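Local atomic coordinates of pumilio homolog 23 (Arabidopsis thaliana, PDB entry 5WZJ), a protein that binds RNA sequence-specifically through pumilio repeats, recognises 18S rRNA, and probably regulates translation and mRNA stability. Residues A[465-476]-A[504-512]; A[176-184]-A[428-438]. All blocks are in the same frame, centred on the assembly; numbering follows the deposited sequence.

Contact 1: residues A[465-476]-A[504-512]; sequences DSSGARVIEAFL and SGSFTVEKC. With nucleotides of chain B.
Glu-473 lies among Ser-504, Phe-507, Thr-508 and Lys-511 as a knob in a hole, and its carboxylate joins two pumilio repeats to one guanine. OE1 accepts from N1 of G2 of chain B at 2.8 Å, nearly straight at 165°, while OE2 accepts from N2 of the same base. Thr-508 OG1 donates to the anti lone pair of Glu-473 OE2 at 2.8 Å, and Lys-511 NZ forms a salt bridge to OE1 from above the carboxylate plane (3.1 Å), also bonding G2 O6. Ser-504 OG, turned by its chi1 of 166° toward the base and the Ala-469 methyl, accepts from G2 N2 at 3.0 Å. The base is sandwiched between the Phe-507 ring, whose centre lies under C5, and the Arg-470 guanidinium, which is offset over the other face and has A3 of chain B on its far side. Behind this shell, the Ala-469 methyl packs on Ser-504 OG and Thr-508 OG1, Leu-476 CD1 meets Cys-512 SG at 3.9 Å, and the nearly parallel helices, 15° apart, keep 9.5 Å between axes. Three acceptors at N1 and N2, with a lysine donor at O6, match the donor-donor-acceptor edge of guanine.

Contact 2: residues A[176-184]-A[428-438]; sequences KALAKRLNL and MGCLILQGIFK. With nucleotides of chain B.
Leu-431 meets three leucines of 176-184, joining the end of helix 175-181 to the RNA-facing helix 427-436 on the RNA-binding side of the pumilio superhelix. The tight part is apolar. Leu-178 and Leu-431 reach tip to tip, CD2 to CD1 at 3.6 Å, with Leu-178 CG anti to the backbone N (chi1 -173°). Leu-182 crosses Leu-431 at about a right angle, its CD1 lying 3.8 Å from Leu-431 CB, and also reaches the sulfur of Met-428. The methyls serve the RNA too: Leu-178 CD1 packs on the U5 base of chain B, Met-428 CE on its ribose, and Leu-431 CD2 on A3 of chain B. Beside them, Gln-434 NE2 donates almost straight (170°) to A3 N1 at 3.0 Å, and OE1 accepts weakly from N6. A leucine in its place would probably leave N1 and N6 of this adenine without their amide partner and weaken the reading of its edge. The other side is looser and exposed. There a Schellman motif ends the helix at Asn-183, itself poorly ordered, and Leu-184 slants across to Leu-431 and Lys-438, whose CD packs 3.9 Å from Leu-184 CD2. A bend beyond CD (chi3 62°) places Lys-438 NZ 2.8 Å from Asn-183 O, at an angle too poor for a hydrogen bond.

Overall arrangement
Contacts 1 and 2, their centres about 15 Å apart, follow each other along one RNA strand: contact 1 holds G1 and G2 of chain B, both share A3, and contact 2 continues to U4 and U5. Helices 427-436 and 468-477 join them directly. Arg-470 CB lies 3.5 Å from Gln-434 CD, and Val-471 CG1 packs 3.7 Å from Leu-433 CB. A3 is thus addressed from segments 465-476 and 428-438, by Ser-467 OG at N3 and by Gln-434 at N1 and, weakly, at N6. Contact 1 joins Pumilio repeats 7 and 8, close in sequence, whereas contact 2 brings together segments 244 residues apart in sequence, both touching the RNA.

Contact 1: residues A[465-476]-A[504-512]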
# COMPACT_ATOMS: atom_id res chain seq x y z
N ASP A 465 -5.76 3.83 -22.08
CA ASP A 465 -4.92 3.02 -21.21
C ASP A 465 -5.22 3.40 -19.77
O ASP A 465 -5.29 4.59 -19.45
CB ASP A 465 -3.44 3.23 -21.53
CG ASP A 465 -2.52 2.36 -20.68
OD1 ASP A 465 -2.27 2.70 -19.50
OD2 ASP A 465 -2.04 1.33 -21.20
N SER A 466 -5.38 2.40 -18.91
CA SER A 466 -5.78 2.67 -17.53
C SER A 466 -4.70 3.39 -16.73
O SER A 466 -5.01 4.03 -15.71
CB SER A 466 -6.19 1.37 -16.82
OG SER A 466 -5.10 0.45 -16.80
N SER A 467 -3.43 3.31 -17.16
CA SER A 467 -2.39 4.17 -16.59
C SER A 467 -2.22 5.47 -17.37
O SER A 467 -2.09 6.55 -16.76
CB SER A 467 -1.05 3.41 -16.55
OG SER A 467 -1.17 2.22 -15.79
N GLY A 468 -2.20 5.40 -18.70
CA GLY A 468 -2.06 6.61 -19.50
C GLY A 468 -3.17 7.62 -19.26
O GLY A 468 -2.93 8.83 -19.28
N ALA A 469 -4.40 7.15 -19.04
CA ALA A 469 -5.50 8.07 -18.77
C ALA A 469 -5.21 8.94 -17.55
O ALA A 469 -5.58 10.13 -17.51
CB ALA A 469 -6.81 7.30 -18.60
N ARG A 470 -4.53 8.38 -16.54
CA ARG A 470 -4.14 9.17 -15.37
C ARG A 470 -3.17 10.28 -15.72
O ARG A 470 -3.19 11.36 -15.11
CB ARG A 470 -3.53 8.26 -14.30
CG ARG A 470 -4.43 7.10 -13.90
CD ARG A 470 -5.63 7.58 -13.12
NE ARG A 470 -6.15 6.50 -12.28
CZ ARG A 470 -6.73 6.67 -11.09
NH1 ARG A 470 -6.88 7.89 -10.58
NH2 ARG A 470 -7.14 5.61 -10.41
N VAL A 471 -2.28 10.04 -16.69
CA VAL A 471 -1.34 11.09 -17.11
C VAL A 471 -2.10 12.26 -17.73
O VAL A 471 -1.89 13.42 -17.37
CB VAL A 471 -0.29 10.51 -18.09
CG1 VAL A 471 0.69 11.61 -18.54
CG2 VAL A 471 0.49 9.37 -17.42
N ILE A 472 -3.01 11.96 -18.67
CA ILE A 472 -3.83 13.00 -19.30
C ILE A 472 -4.61 13.79 -18.25
O ILE A 472 -4.67 15.02 -18.30
CB ILE A 472 -4.75 12.36 -20.35
CG1 ILE A 472 -3.91 11.89 -21.55
CG2 ILE A 472 -5.84 13.36 -20.81
CD1 ILE A 472 -4.72 11.16 -22.59
N GLU A 473 -5.18 13.09 -17.26
CA GLU A 473 -5.99 13.78 -16.25
C GLU A 473 -5.12 14.67 -15.37
O GLU A 473 -5.55 15.76 -14.97
CB GLU A 473 -6.76 12.76 -15.41
CG GLU A 473 -7.92 12.12 -16.17
CD GLU A 473 -8.49 10.89 -15.47
OE1 GLU A 473 -8.31 10.75 -14.24
OE2 GLU A 473 -9.09 10.05 -16.17
N ALA A 474 -3.91 14.23 -15.06
CA ALA A 474 -3.01 15.08 -14.29
C ALA A 474 -2.63 16.33 -15.08
O ALA A 474 -2.56 17.43 -14.52
CB ALA A 474 -1.75 14.29 -13.89
N PHE A 475 -2.39 16.18 -16.39
CA PHE A 475 -2.15 17.36 -17.23
C PHE A 475 -3.35 18.30 -17.25
O PHE A 475 -3.20 19.51 -17.14
CB PHE A 475 -1.81 16.92 -18.66
CG PHE A 475 -1.91 18.02 -19.68
CD1 PHE A 475 -0.96 19.03 -19.73
CD2 PHE A 475 -2.93 18.02 -20.62
CE1 PHE A 475 -1.04 20.04 -20.69
CE2 PHE A 475 -3.02 19.02 -21.59
CZ PHE A 475 -2.07 20.04 -21.61
N LEU A 476 -4.56 17.75 -17.39
CA LEU A 476 -5.76 18.58 -17.39
C LEU A 476 -5.93 19.35 -16.08
O LEU A 476 -6.48 20.46 -16.07
CB LEU A 476 -6.99 17.72 -17.67
CG LEU A 476 -7.05 17.19 -19.11
CD1 LEU A 476 -8.34 16.43 -19.34
CD2 LEU A 476 -6.94 18.33 -20.12
N SER A 504 -11.86 3.15 -17.09
CA SER A 504 -10.92 4.23 -16.80
C SER A 504 -11.20 5.44 -17.68
O SER A 504 -11.29 6.57 -17.19
CB SER A 504 -9.49 3.73 -17.01
OG SER A 504 -8.56 4.81 -17.07
N GLY A 505 -11.36 5.21 -18.99
CA GLY A 505 -11.61 6.28 -19.95
C GLY A 505 -12.81 7.15 -19.63
O GLY A 505 -12.85 8.32 -20.03
N SER A 506 -13.79 6.60 -18.90
CA SER A 506 -14.99 7.38 -18.59
C SER A 506 -14.67 8.55 -17.67
O SER A 506 -15.25 9.63 -17.81
CB SER A 506 -16.06 6.48 -17.98
OG SER A 506 -15.74 6.08 -16.65
N PHE A 507 -13.74 8.35 -16.73
CA PHE A 507 -13.27 9.47 -15.91
C PHE A 507 -12.63 10.54 -16.79
O PHE A 507 -12.77 11.73 -16.52
CB PHE A 507 -12.26 9.01 -14.86
CG PHE A 507 -12.84 8.15 -13.77
CD1 PHE A 507 -12.90 6.76 -13.91
CD2 PHE A 507 -13.28 8.72 -12.58
CE1 PHE A 507 -13.42 5.98 -12.89
CE2 PHE A 507 -13.80 7.94 -11.57
CZ PHE A 507 -13.86 6.56 -11.72
N THR A 508 -11.89 10.11 -17.81
CA THR A 508 -11.24 11.07 -18.70
C THR A 508 -12.26 11.88 -19.48
O THR A 508 -12.09 13.09 -19.67
CB THR A 508 -10.27 10.33 -19.63
OG1 THR A 508 -9.39 9.50 -18.86
CG2 THR A 508 -9.45 11.32 -20.45
N VAL A 509 -13.35 11.24 -19.94
CA VAL A 509 -14.42 11.98 -20.61
C VAL A 509 -14.96 13.07 -19.69
O VAL A 509 -15.14 14.23 -20.10
CB VAL A 509 -15.53 11.02 -21.06
CG1 VAL A 509 -16.71 11.82 -21.63
CG2 VAL A 509 -15.00 10.04 -22.10
N GLU A 510 -15.23 12.71 -18.44
CA GLU A 510 -15.71 13.66 -17.44
C GLU A 510 -14.78 14.85 -17.29
O GLU A 510 -15.23 15.99 -17.18
CB GLU A 510 -15.80 12.97 -16.09
CG GLU A 510 -17.13 12.49 -15.64
CD GLU A 510 -16.98 11.72 -14.35
OE1 GLU A 510 -16.60 10.52 -14.42
OE2 GLU A 510 -17.18 12.34 -13.28
N LYS A 511 -13.48 14.58 -17.18
CA LYS A 511 -12.55 15.66 -16.88
C LYS A 511 -12.26 16.50 -18.12
O LYS A 511 -12.03 17.71 -17.99
CB LYS A 511 -11.28 15.08 -16.26
CG LYS A 511 -11.63 14.28 -15.00
CD LYS A 511 -10.44 13.87 -14.17
CE LYS A 511 -10.90 13.04 -12.96
NZ LYS A 511 -9.76 12.54 -12.14
N CYS A 512 -12.30 15.90 -19.30
CA CYS A 512 -12.30 16.70 -20.52
C CYS A 512 -13.53 17.60 -20.57
O CYS A 512 -13.41 18.81 -20.82
CB CYS A 512 -12.27 15.81 -21.76
SG CYS A 512 -10.69 14.99 -22.05
P G B 2 -13.58 1.15 -8.86
OP1 G B 2 -13.25 -0.19 -8.33
OP2 G B 2 -13.74 2.30 -7.94
O5' G B 2 -12.42 1.50 -9.90
C5' G B 2 -12.35 0.86 -11.16
C4' G B 2 -11.19 1.39 -11.97
O4' G B 2 -11.41 2.78 -12.32
C3' G B 2 -9.84 1.38 -11.27
O3' G B 2 -9.23 0.11 -11.41
C2' G B 2 -9.06 2.51 -11.97
O2' G B 2 -8.33 2.00 -13.08
C1' G B 2 -10.18 3.43 -12.49
N9 G B 2 -10.23 4.76 -11.86
C8 G B 2 -10.62 5.16 -10.60
N7 G B 2 -10.53 6.46 -10.43
C5 G B 2 -10.06 6.94 -11.65
C6 G B 2 -9.76 8.26 -12.10
O6 G B 2 -9.84 9.32 -11.48
N1 G B 2 -9.30 8.27 -13.42
C2 G B 2 -9.15 7.16 -14.21
N2 G B 2 -8.70 7.37 -15.46
N3 G B 2 -9.43 5.93 -13.82
C4 G B 2 -9.88 5.90 -12.54
P A B 3 -8.07 -0.39 -10.42
OP1 A B 3 -8.35 -1.82 -10.14
OP2 A B 3 -7.90 0.58 -9.31
O5' A B 3 -6.77 -0.34 -11.34
C5' A B 3 -6.69 -1.10 -12.54
C4' A B 3 -5.40 -0.82 -13.28
O4' A B 3 -5.39 0.56 -13.73
C3' A B 3 -4.12 -0.97 -12.47
O3' A B 3 -3.67 -2.31 -12.39
C2' A B 3 -3.14 -0.04 -13.20
O2' A B 3 -2.59 -0.67 -14.34
C1' A B 3 -4.07 1.07 -13.67
N9 A B 3 -4.07 2.24 -12.77
C8 A B 3 -5.09 2.68 -11.95
N7 A B 3 -4.79 3.78 -11.30
C5 A B 3 -3.50 4.09 -11.73
C6 A B 3 -2.60 5.13 -11.42
N6 A B 3 -2.88 6.11 -10.56
N1 A B 3 -1.39 5.14 -12.04
C2 A B 3 -1.09 4.17 -12.90
N3 A B 3 -1.85 3.13 -13.27
C4 A B 3 -3.04 3.15 -12.64
O5' G B 1 -17.65 2.38 -7.57
C5' G B 1 -17.86 1.29 -8.45
C4' G B 1 -17.29 1.57 -9.82
O4' G B 1 -18.07 2.61 -10.48
C3' G B 1 -15.85 2.07 -9.87
O3' G B 1 -14.90 1.02 -9.78
C2' G B 1 -15.81 2.83 -11.19
O2' G B 1 -15.63 1.93 -12.28
C1' G B 1 -17.22 3.41 -11.28
N9 G B 1 -17.28 4.80 -10.78
C8 G B 1 -17.43 5.23 -9.48
N7 G B 1 -17.44 6.53 -9.35
C5 G B 1 -17.27 7.00 -10.65
C6 G B 1 -17.19 8.33 -11.15
O6 G B 1 -17.25 9.39 -10.51
N1 G B 1 -17.01 8.35 -12.54
C2 G B 1 -16.92 7.23 -13.35
N2 G B 1 -16.74 7.47 -14.66
N3 G B 1 -16.99 5.99 -12.89
C4 G B 1 -17.17 5.94 -11.55
O HOH W 1 -7.23 4.23 -14.18

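Contact 2: residues A[176-184]-A[428-438]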
# COMPACT_ATOMS: atom_id res chain seq x y z
N LYS A 176 -2.27 2.43 -2.05
CA LYS A 176 -2.26 3.52 -1.08
C LYS A 176 -0.85 3.79 -0.58
O LYS A 176 -0.46 4.96 -0.41
CB LYS A 176 -3.20 3.21 0.09
N ALA A 177 -0.07 2.74 -0.34
CA ALA A 177 1.30 2.92 0.13
C ALA A 177 2.19 3.50 -0.96
O ALA A 177 3.10 4.29 -0.68
CB ALA A 177 1.87 1.58 0.62
N LEU A 178 1.95 3.13 -2.22
CA LEU A 178 2.65 3.75 -3.34
C LEU A 178 2.26 5.21 -3.49
O LEU A 178 3.13 6.08 -3.68
CB LEU A 178 2.36 2.97 -4.62
CG LEU A 178 3.14 3.38 -5.87
CD1 LEU A 178 4.58 3.67 -5.50
CD2 LEU A 178 3.06 2.26 -6.88
N ALA A 179 0.97 5.51 -3.41
CA ALA A 179 0.52 6.89 -3.47
C ALA A 179 1.13 7.72 -2.35
O ALA A 179 1.54 8.86 -2.56
CB ALA A 179 -1.01 6.96 -3.40
N LYS A 180 1.22 7.14 -1.14
CA LYS A 180 1.84 7.85 -0.03
C LYS A 180 3.33 8.04 -0.26
O LYS A 180 3.87 9.12 -0.00
CB LYS A 180 1.59 7.09 1.28
N ARG A 181 4.01 7.01 -0.77
CA ARG A 181 5.43 7.12 -1.06
C ARG A 181 5.70 8.13 -2.18
O ARG A 181 6.74 8.79 -2.17
CB ARG A 181 6.00 5.74 -1.41
CG ARG A 181 7.47 5.72 -1.80
CD ARG A 181 8.03 4.29 -1.87
NE ARG A 181 8.23 3.72 -0.53
CZ ARG A 181 8.78 2.53 -0.30
NH1 ARG A 181 9.18 1.77 -1.32
NH2 ARG A 181 8.92 2.10 0.95
N LEU A 182 4.77 8.28 -3.13
CA LEU A 182 4.91 9.23 -4.23
C LEU A 182 4.16 10.53 -4.00
O LEU A 182 4.13 11.38 -4.90
CB LEU A 182 4.44 8.62 -5.55
CG LEU A 182 5.33 7.49 -6.06
CD1 LEU A 182 4.94 7.16 -7.49
CD2 LEU A 182 6.79 7.92 -5.96
N ASN A 183 3.54 10.71 -2.83
CA ASN A 183 2.87 11.97 -2.50
C ASN A 183 1.72 12.26 -3.46
O ASN A 183 1.47 13.42 -3.83
CB ASN A 183 3.89 13.12 -2.47
CG ASN A 183 3.57 14.15 -1.41
OD1 ASN A 183 3.53 13.84 -0.22
ND2 ASN A 183 3.37 15.39 -1.84
N LEU A 184 1.01 11.22 -3.89
CA LEU A 184 -0.18 11.38 -4.73
C LEU A 184 -1.46 11.10 -3.94
O LEU A 184 -2.56 11.44 -4.38
CB LEU A 184 -0.11 10.46 -5.95
CG LEU A 184 0.98 10.74 -6.99
CD1 LEU A 184 1.12 9.58 -7.96
CD2 LEU A 184 0.69 12.03 -7.74
N MET A 428 4.98 2.70 -13.47
CA MET A 428 5.79 3.68 -12.75
C MET A 428 6.10 4.89 -13.64
O MET A 428 6.14 6.03 -13.15
CB MET A 428 7.08 3.04 -12.24
CG MET A 428 7.92 3.97 -11.38
SD MET A 428 7.06 4.54 -9.90
CE MET A 428 7.06 3.04 -8.91
N GLY A 429 6.32 4.67 -14.94
CA GLY A 429 6.49 5.79 -15.84
C GLY A 429 5.28 6.71 -15.83
O GLY A 429 5.42 7.94 -15.79
N CYS A 430 4.08 6.13 -15.81
CA CYS A 430 2.87 6.95 -15.76
C CYS A 430 2.70 7.62 -14.40
O CYS A 430 2.18 8.74 -14.33
CB CYS A 430 1.65 6.11 -16.13
SG CYS A 430 1.60 5.64 -17.87
N LEU A 431 3.15 6.98 -13.31
CA LEU A 431 3.12 7.64 -12.01
C LEU A 431 4.11 8.80 -11.95
O LEU A 431 3.80 9.86 -11.39
CB LEU A 431 3.40 6.64 -10.88
CG LEU A 431 2.30 5.61 -10.59
CD1 LEU A 431 2.85 4.46 -9.72
CD2 LEU A 431 1.09 6.26 -9.90
N ILE A 432 5.31 8.62 -12.51
CA ILE A 432 6.26 9.73 -12.62
C ILE A 432 5.60 10.91 -13.33
O ILE A 432 5.65 12.06 -12.86
CB ILE A 432 7.53 9.27 -13.36
CG1 ILE A 432 8.30 8.28 -12.51
CG2 ILE A 432 8.42 10.47 -13.71
CD1 ILE A 432 9.48 7.64 -13.22
N LEU A 433 4.92 10.63 -14.45
CA LEU A 433 4.28 11.68 -15.24
C LEU A 433 3.15 12.35 -14.47
O LEU A 433 2.96 13.57 -14.57
CB LEU A 433 3.76 11.08 -16.55
CG LEU A 433 4.85 10.71 -17.57
CD1 LEU A 433 4.28 9.80 -18.66
CD2 LEU A 433 5.41 11.99 -18.20
N GLN A 434 2.39 11.58 -13.69
CA GLN A 434 1.37 12.17 -12.83
C GLN A 434 2.00 13.15 -11.85
O GLN A 434 1.44 14.22 -11.58
CB GLN A 434 0.61 11.07 -12.08
CG GLN A 434 -0.29 10.24 -13.00
CD GLN A 434 -0.75 8.96 -12.36
OE1 GLN A 434 -1.47 8.98 -11.37
NE2 GLN A 434 -0.34 7.84 -12.93
N GLY A 435 3.17 12.79 -11.30
CA GLY A 435 3.86 13.72 -10.41
C GLY A 435 4.43 14.91 -11.16
O GLY A 435 4.39 16.04 -10.65
N ILE A 436 4.97 14.68 -12.36
CA ILE A 436 5.49 15.77 -13.19
C ILE A 436 4.44 16.86 -13.36
O ILE A 436 4.72 18.06 -13.20
CB ILE A 436 5.96 15.23 -14.56
CG1 ILE A 436 7.29 14.47 -14.40
CG2 ILE A 436 6.08 16.35 -15.62
CD1 ILE A 436 8.47 15.38 -14.17
N PHE A 437 3.21 16.47 -13.66
CA PHE A 437 2.21 17.48 -13.99
C PHE A 437 1.65 18.18 -12.76
O PHE A 437 0.78 19.05 -12.90
CB PHE A 437 1.10 16.86 -14.85
CG PHE A 437 1.53 16.65 -16.28
CD1 PHE A 437 1.90 17.74 -17.06
CD2 PHE A 437 1.66 15.37 -16.82
CE1 PHE A 437 2.36 17.58 -18.36
CE2 PHE A 437 2.11 15.19 -18.13
CZ PHE A 437 2.47 16.29 -18.90
N LYS A 438 2.17 17.88 -11.57
CA LYS A 438 1.85 18.68 -10.40
C LYS A 438 2.86 19.81 -10.17
O LYS A 438 2.57 20.70 -9.36
CB LYS A 438 1.74 17.77 -9.17
CG LYS A 438 0.45 16.94 -9.18
CD LYS A 438 0.46 15.86 -8.12
CE LYS A 438 0.55 16.45 -6.73
NZ LYS A 438 0.89 15.41 -5.71
P U B 5 2.57 -2.68 -8.34
OP1 U B 5 2.27 -3.60 -9.47
OP2 U B 5 2.60 -3.16 -6.94
O5' U B 5 3.95 -1.95 -8.63
C5' U B 5 4.19 -1.32 -9.89
C4' U B 5 5.66 -1.13 -10.14
O4' U B 5 6.17 -0.14 -9.21
C3' U B 5 6.51 -2.38 -9.93
O3' U B 5 7.62 -2.31 -10.81
C2' U B 5 7.00 -2.22 -8.49
O2' U B 5 8.18 -2.93 -8.20
C1' U B 5 7.20 -0.71 -8.42
N1 U B 5 7.08 -0.14 -7.06
C2 U B 5 8.13 0.63 -6.62
O2 U B 5 9.13 0.82 -7.28
N3 U B 5 7.99 1.16 -5.36
C4 U B 5 6.90 1.00 -4.53
O4 U B 5 6.93 1.55 -3.43
C5 U B 5 5.84 0.19 -5.06
C6 U B 5 5.96 -0.34 -6.29
P A B 3 -8.07 -0.39 -10.42
OP1 A B 3 -8.35 -1.82 -10.14
OP2 A B 3 -7.90 0.58 -9.31
O5' A B 3 -6.77 -0.34 -11.34
C5' A B 3 -6.69 -1.10 -12.54
C4' A B 3 -5.40 -0.82 -13.28
O4' A B 3 -5.39 0.56 -13.73
C3' A B 3 -4.12 -0.97 -12.47
O3' A B 3 -3.67 -2.31 -12.39
C2' A B 3 -3.14 -0.04 -13.20
O2' A B 3 -2.59 -0.67 -14.34
C1' A B 3 -4.07 1.07 -13.67
N9 A B 3 -4.07 2.24 -12.77
C8 A B 3 -5.09 2.68 -11.95
N7 A B 3 -4.79 3.78 -11.30
C5 A B 3 -3.50 4.09 -11.73
C6 A B 3 -2.60 5.13 -11.42
N6 A B 3 -2.88 6.11 -10.56
N1 A B 3 -1.39 5.14 -12.04
C2 A B 3 -1.09 4.17 -12.90
N3 A B 3 -1.85 3.13 -13.27
C4 A B 3 -3.04 3.15 -12.64
P U B 4 -3.55 -3.05 -10.96
OP1 U B 4 -3.23 -4.46 -11.26
OP2 U B 4 -4.68 -2.64 -10.08
O5' U B 4 -2.27 -2.38 -10.30
C5' U B 4 -1.02 -2.37 -10.98
C4' U B 4 -0.07 -1.44 -10.28
O4' U B 4 -0.61 -0.10 -10.32
C3' U B 4 0.16 -1.77 -8.80
O3' U B 4 1.51 -1.49 -8.45
C2' U B 4 -0.74 -0.77 -8.08
O2' U B 4 -0.33 -0.43 -6.77
C1' U B 4 -0.66 0.43 -9.01
N1 U B 4 -1.82 1.32 -8.88
C2 U B 4 -1.54 2.61 -8.46
O2 U B 4 -0.40 3.01 -8.28
N3 U B 4 -2.64 3.41 -8.30
C4 U B 4 -3.96 3.05 -8.48
O4 U B 4 -4.82 3.90 -8.29
C5 U B 4 -4.17 1.69 -8.89
C6 U B 4 -3.11 0.88 -9.06